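PDB 6ABJ: D-lactate dehydrogenase (Fermentative), which probably reduces pyruvate to D-lactate with NADH as a member of the D-isomer specific 2-hydroxyacid dehydrogenase family. Local coordinates for residues I19-S23 and T54-A58; V110-P114 and T326-N330. One frame throughout, in Å; residues are numbered along the deposited sequence.

Contact 1 of 2, residues I19-S23 and T54-A58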
loop_
_atom_site.group_PDB
_atom_site.type_symbol
_atom_site.label_atom_id
_atom_site.label_comp_id
_atom_site.label_asym_id
_atom_site.label_seq_id
_atom_site.Cartn_x
_atom_site.Cartn_y
_atom_site.Cartn_z
ATOM N N ILE B 19 -19.355 13.864 32.914
ATOM C CA ILE B 19 -19.613 13.844 31.435
ATOM C C ILE B 19 -19.111 12.520 30.901
ATOM O O ILE B 19 -17.971 12.130 31.178
ATOM C CB ILE B 19 -18.921 15.004 30.668
ATOM C CG1 ILE B 19 -19.322 16.374 31.227
ATOM C CG2 ILE B 19 -19.291 14.967 29.178
ATOM C CD1 ILE B 19 -18.356 17.489 30.924
ATOM N N LEU B 20 -20.012 11.779 30.258
ATOM C CA LEU B 20 -19.660 10.529 29.612
ATOM C C LEU B 20 -19.532 10.764 28.096
ATOM O O LEU B 20 -20.499 11.164 27.440
ATOM C CB LEU B 20 -20.694 9.413 29.909
ATOM C CG LEU B 20 -20.407 8.048 29.252
ATOM C CD1 LEU B 20 -19.080 7.448 29.720
ATOM C CD2 LEU B 20 -21.571 7.098 29.527
ATOM N N PHE B 21 -18.338 10.475 27.554
ATOM C CA PHE B 21 -18.076 10.554 26.110
ATOM C C PHE B 21 -18.197 9.177 25.441
ATOM O O PHE B 21 -17.550 8.244 25.898
ATOM C CB PHE B 21 -16.644 11.031 25.875
ATOM C CG PHE B 21 -16.366 12.446 26.344
ATOM C CD1 PHE B 21 -16.229 12.743 27.709
ATOM C CD2 PHE B 21 -16.208 13.463 25.420
ATOM C CE1 PHE B 21 -15.959 14.046 28.125
ATOM C CE2 PHE B 21 -15.912 14.750 25.818
ATOM C CZ PHE B 21 -15.810 15.051 27.185
ATOM N N PHE B 22 -19.067 9.066 24.430
ATOM C CA PHE B 22 -19.196 7.877 23.658
ATOM C C PHE B 22 -18.355 8.108 22.375
ATOM O O PHE B 22 -17.994 9.253 22.068
ATOM C CB PHE B 22 -20.641 7.581 23.272
ATOM C CG PHE B 22 -21.467 7.045 24.372
ATOM C CD1 PHE B 22 -21.533 5.678 24.612
ATOM C CD2 PHE B 22 -22.171 7.927 25.223
ATOM C CE1 PHE B 22 -22.292 5.174 25.658
ATOM C CE2 PHE B 22 -22.924 7.425 26.285
ATOM C CZ PHE B 22 -22.990 6.037 26.495
ATOM N N SER B 23 -17.991 6.999 21.731
ATOM C CA SER B 23 -17.156 6.976 20.480
ATOM C C SER B 23 -15.818 7.714 20.662
ATOM O O SER B 23 -15.355 8.400 19.798
ATOM C CB SER B 23 -17.963 7.508 19.307
ATOM O OG SER B 23 -19.132 6.685 19.043
ATOM N N THR B 54 -25.913 0.255 24.527
ATOM C CA THR B 54 -24.820 0.882 25.316
ATOM C C THR B 54 -25.291 2.145 26.101
ATOM O O THR B 54 -24.523 2.743 26.883
ATOM C CB THR B 54 -23.678 1.323 24.407
ATOM O OG1 THR B 54 -24.170 2.240 23.405
ATOM C CG2 THR B 54 -23.061 0.106 23.719
ATOM N N ALA B 55 -26.543 2.538 25.893
ATOM C CA ALA B 55 -27.092 3.732 26.567
ATOM C C ALA B 55 -27.027 3.586 28.098
ATOM O O ALA B 55 -26.838 4.575 28.846
ATOM C CB ALA B 55 -28.525 3.974 26.114
ATOM N N VAL B 56 -27.146 2.334 28.540
ATOM C CA VAL B 56 -27.113 1.997 29.946
ATOM C C VAL B 56 -25.822 2.486 30.621
ATOM O O VAL B 56 -25.812 2.761 31.818
ATOM C CB VAL B 56 -27.347 0.468 30.151
ATOM C CG1 VAL B 56 -26.246 -0.368 29.493
ATOM C CG2 VAL B 56 -27.522 0.149 31.639
ATOM N N LEU B 57 -24.746 2.618 29.856
ATOM C CA LEU B 57 -23.488 3.136 30.403
ATOM C C LEU B 57 -23.591 4.593 30.904
ATOM O O LEU B 57 -22.834 5.020 31.790
ATOM C CB LEU B 57 -22.385 2.998 29.338
ATOM C CG LEU B 57 -22.009 1.548 28.998
ATOM C CD1 LEU B 57 -21.070 1.501 27.792
ATOM C CD2 LEU B 57 -21.379 0.845 30.191
ATOM N N ALA B 58 -24.511 5.353 30.298
ATOM C CA ALA B 58 -24.764 6.747 30.652
ATOM C C ALA B 58 -25.722 6.908 31.841
ATOM O O ALA B 58 -26.113 8.039 32.186
ATOM C CB ALA B 58 -25.362 7.460 29.463
#
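From within strand 18-21, L20 sends its side chain to the 3-10 segment 56-58. With CG anti to the backbone N (chi1 179°), the branch is carried toward the loop, and chi2 of 61° brings CD2 against its backbone: L20 CD2 lies 3.3 Å from L57 O and 3.4 Å from A58 CA, the latter a close fit for two carbons. The same methyl meets A58 CB at 3.8 Å.

The next residue to turn toward the loop is F22. Its ring is met near its plane: at one part of the rim, F22 CE1 is 3.5 Å from T54 O, and at another, F22 CE2 is 4.0 Å from A58 CB. L57 CB approaches F22 CZ obliquely, at 4.2 Å. T54 OG1 also comes near the ring, but its hydrogen bonds go to H49 O and Q51 N.

The contact lays the connection between strands 42-45 and 63-66 against strand 18-21, which lies between them in the parallel sheet, away from the annotated NADH sites; A58 also packs on V64 and L80. Segment 19-23 offers only carbon, to carbons and two carbonyl oxygens alike, which implies a fit of shape and dispersion with no hydrogen bond across.

Contact 2 of 2, residues V110-P114 and T326-N330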
loop_
_atom_site.group_PDB
_atom_site.type_symbol
_atom_site.label_atom_id
_atom_site.label_comp_id
_atom_site.label_asym_id
_atom_site.label_seq_id
_atom_site.Cartn_x
_atom_site.Cartn_y
_atom_site.Cartn_z
ATOM N N VAL B 110 -29.980 19.906 23.486
ATOM C CA VAL B 110 -28.889 19.470 22.645
ATOM C C VAL B 110 -28.074 20.696 22.348
ATOM O O VAL B 110 -28.622 21.725 21.987
ATOM C CB VAL B 110 -29.419 18.858 21.325
ATOM C CG1 VAL B 110 -28.237 18.559 20.411
ATOM C CG2 VAL B 110 -30.197 17.566 21.622
ATOM N N VAL B 111 -26.776 20.621 22.556
ATOM C CA VAL B 111 -25.902 21.704 22.145
ATOM C C VAL B 111 -24.835 21.180 21.153
ATOM O O VAL B 111 -24.588 19.991 21.099
ATOM C CB VAL B 111 -25.230 22.367 23.356
ATOM C CG1 VAL B 111 -26.324 23.129 24.127
ATOM C CG2 VAL B 111 -24.455 21.373 24.180
ATOM N N HIS B 112 -24.210 22.084 20.436
ATOM C CA HIS B 112 -23.190 21.691 19.448
ATOM C C HIS B 112 -22.149 22.772 19.217
ATOM O O HIS B 112 -22.219 23.866 19.778
ATOM C CB HIS B 112 -23.901 21.379 18.147
ATOM C CG HIS B 112 -24.255 22.572 17.326
ATOM N ND1 HIS B 112 -24.312 22.509 15.947
ATOM C CD2 HIS B 112 -24.684 23.806 17.666
ATOM C CE1 HIS B 112 -24.709 23.687 15.484
ATOM N NE2 HIS B 112 -24.919 24.497 16.502
ATOM N N VAL B 113 -21.169 22.444 18.374
ATOM C CA VAL B 113 -20.143 23.365 17.933
ATOM C C VAL B 113 -20.671 24.073 16.692
ATOM O O VAL B 113 -20.971 23.402 15.695
ATOM C CB VAL B 113 -18.837 22.573 17.637
ATOM C CG1 VAL B 113 -17.764 23.543 17.170
ATOM C CG2 VAL B 113 -18.421 21.819 18.883
ATOM N N PRO B 114 -20.737 25.431 16.697
ATOM C CA PRO B 114 -21.372 26.098 15.588
ATOM C C PRO B 114 -20.582 26.015 14.278
ATOM O O PRO B 114 -21.197 26.024 13.232
ATOM C CB PRO B 114 -21.481 27.553 16.037
ATOM C CG PRO B 114 -20.520 27.718 17.159
ATOM C CD PRO B 114 -20.169 26.361 17.686
ATOM N N THR B 326 -15.185 25.019 23.205
ATOM C CA THR B 326 -16.529 25.348 22.862
ATOM C C THR B 326 -17.499 24.382 23.548
ATOM O O THR B 326 -18.489 24.823 24.170
ATOM C CB THR B 326 -16.717 25.425 21.350
ATOM O OG1 THR B 326 -16.033 26.619 20.905
ATOM C CG2 THR B 326 -18.148 25.582 21.025
ATOM N N THR B 327 -17.207 23.083 23.501
ATOM C CA THR B 327 -18.139 22.091 24.042
ATOM C C THR B 327 -18.226 22.210 25.599
ATOM O O THR B 327 -19.322 22.201 26.152
ATOM C CB THR B 327 -17.707 20.696 23.611
ATOM O OG1 THR B 327 -17.759 20.628 22.167
ATOM C CG2 THR B 327 -18.578 19.620 24.217
ATOM N N LEU B 328 -17.083 22.347 26.278
ATOM C CA LEU B 328 -17.076 22.530 27.721
ATOM C C LEU B 328 -17.749 23.863 28.124
ATOM O O LEU B 328 -18.556 23.891 29.083
ATOM C CB LEU B 328 -15.649 22.380 28.292
ATOM C CG LEU B 328 -15.040 20.970 28.119
ATOM C CD1 LEU B 328 -13.767 20.770 28.924
ATOM C CD2 LEU B 328 -16.014 19.855 28.449
ATOM N N ASP B 329 -17.481 24.942 27.380
ATOM C CA ASP B 329 -18.199 26.194 27.605
ATOM C C ASP B 329 -19.699 26.033 27.401
ATOM O O ASP B 329 -20.491 26.612 28.166
ATOM C CB ASP B 329 -17.661 27.345 26.750
ATOM C CG ASP B 329 -16.282 27.850 27.220
ATOM O OD1 ASP B 329 -15.827 27.495 28.358
ATOM O OD2 ASP B 329 -15.671 28.650 26.466
ATOM N N ASN B 330 -20.112 25.291 26.370
ATOM C CA ASN B 330 -21.539 25.047 26.146
ATOM C C ASN B 330 -22.171 24.363 27.361
ATOM O O ASN B 330 -23.331 24.623 27.722
ATOM C CB ASN B 330 -21.822 24.167 24.906
ATOM C CG ASN B 330 -21.574 24.862 23.608
ATOM O OD1 ASN B 330 -21.472 26.089 23.516
ATOM N ND2 ASN B 330 -21.482 24.043 22.532
#
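T326 opens the contact from helix 317-335 by presenting its methyl to P114. The two side chains reach toward each other tip to tip, with T326 CG2 4.0 Å from P114 CD, and the methyl also lies near V113. Its hydroxyl sits beside the backbone N (chi1 -71°), the orientation in which OG1 bonds back to A322 O one helical turn earlier; the same torsion sets CG2 anti to the backbone N, on the side facing P114.

T327 crosses V113 at about a right angle. Here the hydroxyl itself is the touching atom, T327 OG1 resting 3.6 Å from V113 CG2, while its hydrogen bond is made to I323 O.

A turn beyond T326, N330 works with both parts of its side chain. The side chains of N330 and V111 slide past each other in opposite directions, N330 CB 3.9 Å from V111 CG2, and N330 ND2 gives H112 O a weak hydrogen bond of 2.9 Å, bent to 128° at the hydrogen. At the other corner of the amide, OD1 accepts from N341 ND2, and the two bonds, one of them weak, probably help to set the amide's rotation.

The helix thus packs beside the end of strand 110-111, an outermost strand of the five-stranded parallel sheet. T327 also reaches A89 of the adjoining strand 87-90 and F32 of helix 26-35, while H112 and N341 are joined by backbone hydrogen bonding.

Overall arrangement
Both contacts use a strand of the same five-stranded parallel sheet: 18-21, an inner strand, and 110-111, an outermost one. Their centres lie 17 Å apart, and they meet where I19 CD1 packs on L328 CD2 at 4.1 Å. Contact 1 joins elements near in sequence and is mostly buried, although L57 is exposed. Contact 2, partly buried, brings a helix from near the C-terminus back to the N-terminal portion of the chain. No hydrogen bond crosses contact 1; one weak amide-to-carbonyl bond crosses contact 2. Contact 1 lies away from the annotated sites, whereas V113 in contact 2 has its side chain about 8 Å from that of F314, a residue seen binding NADH, which is absent from this chain.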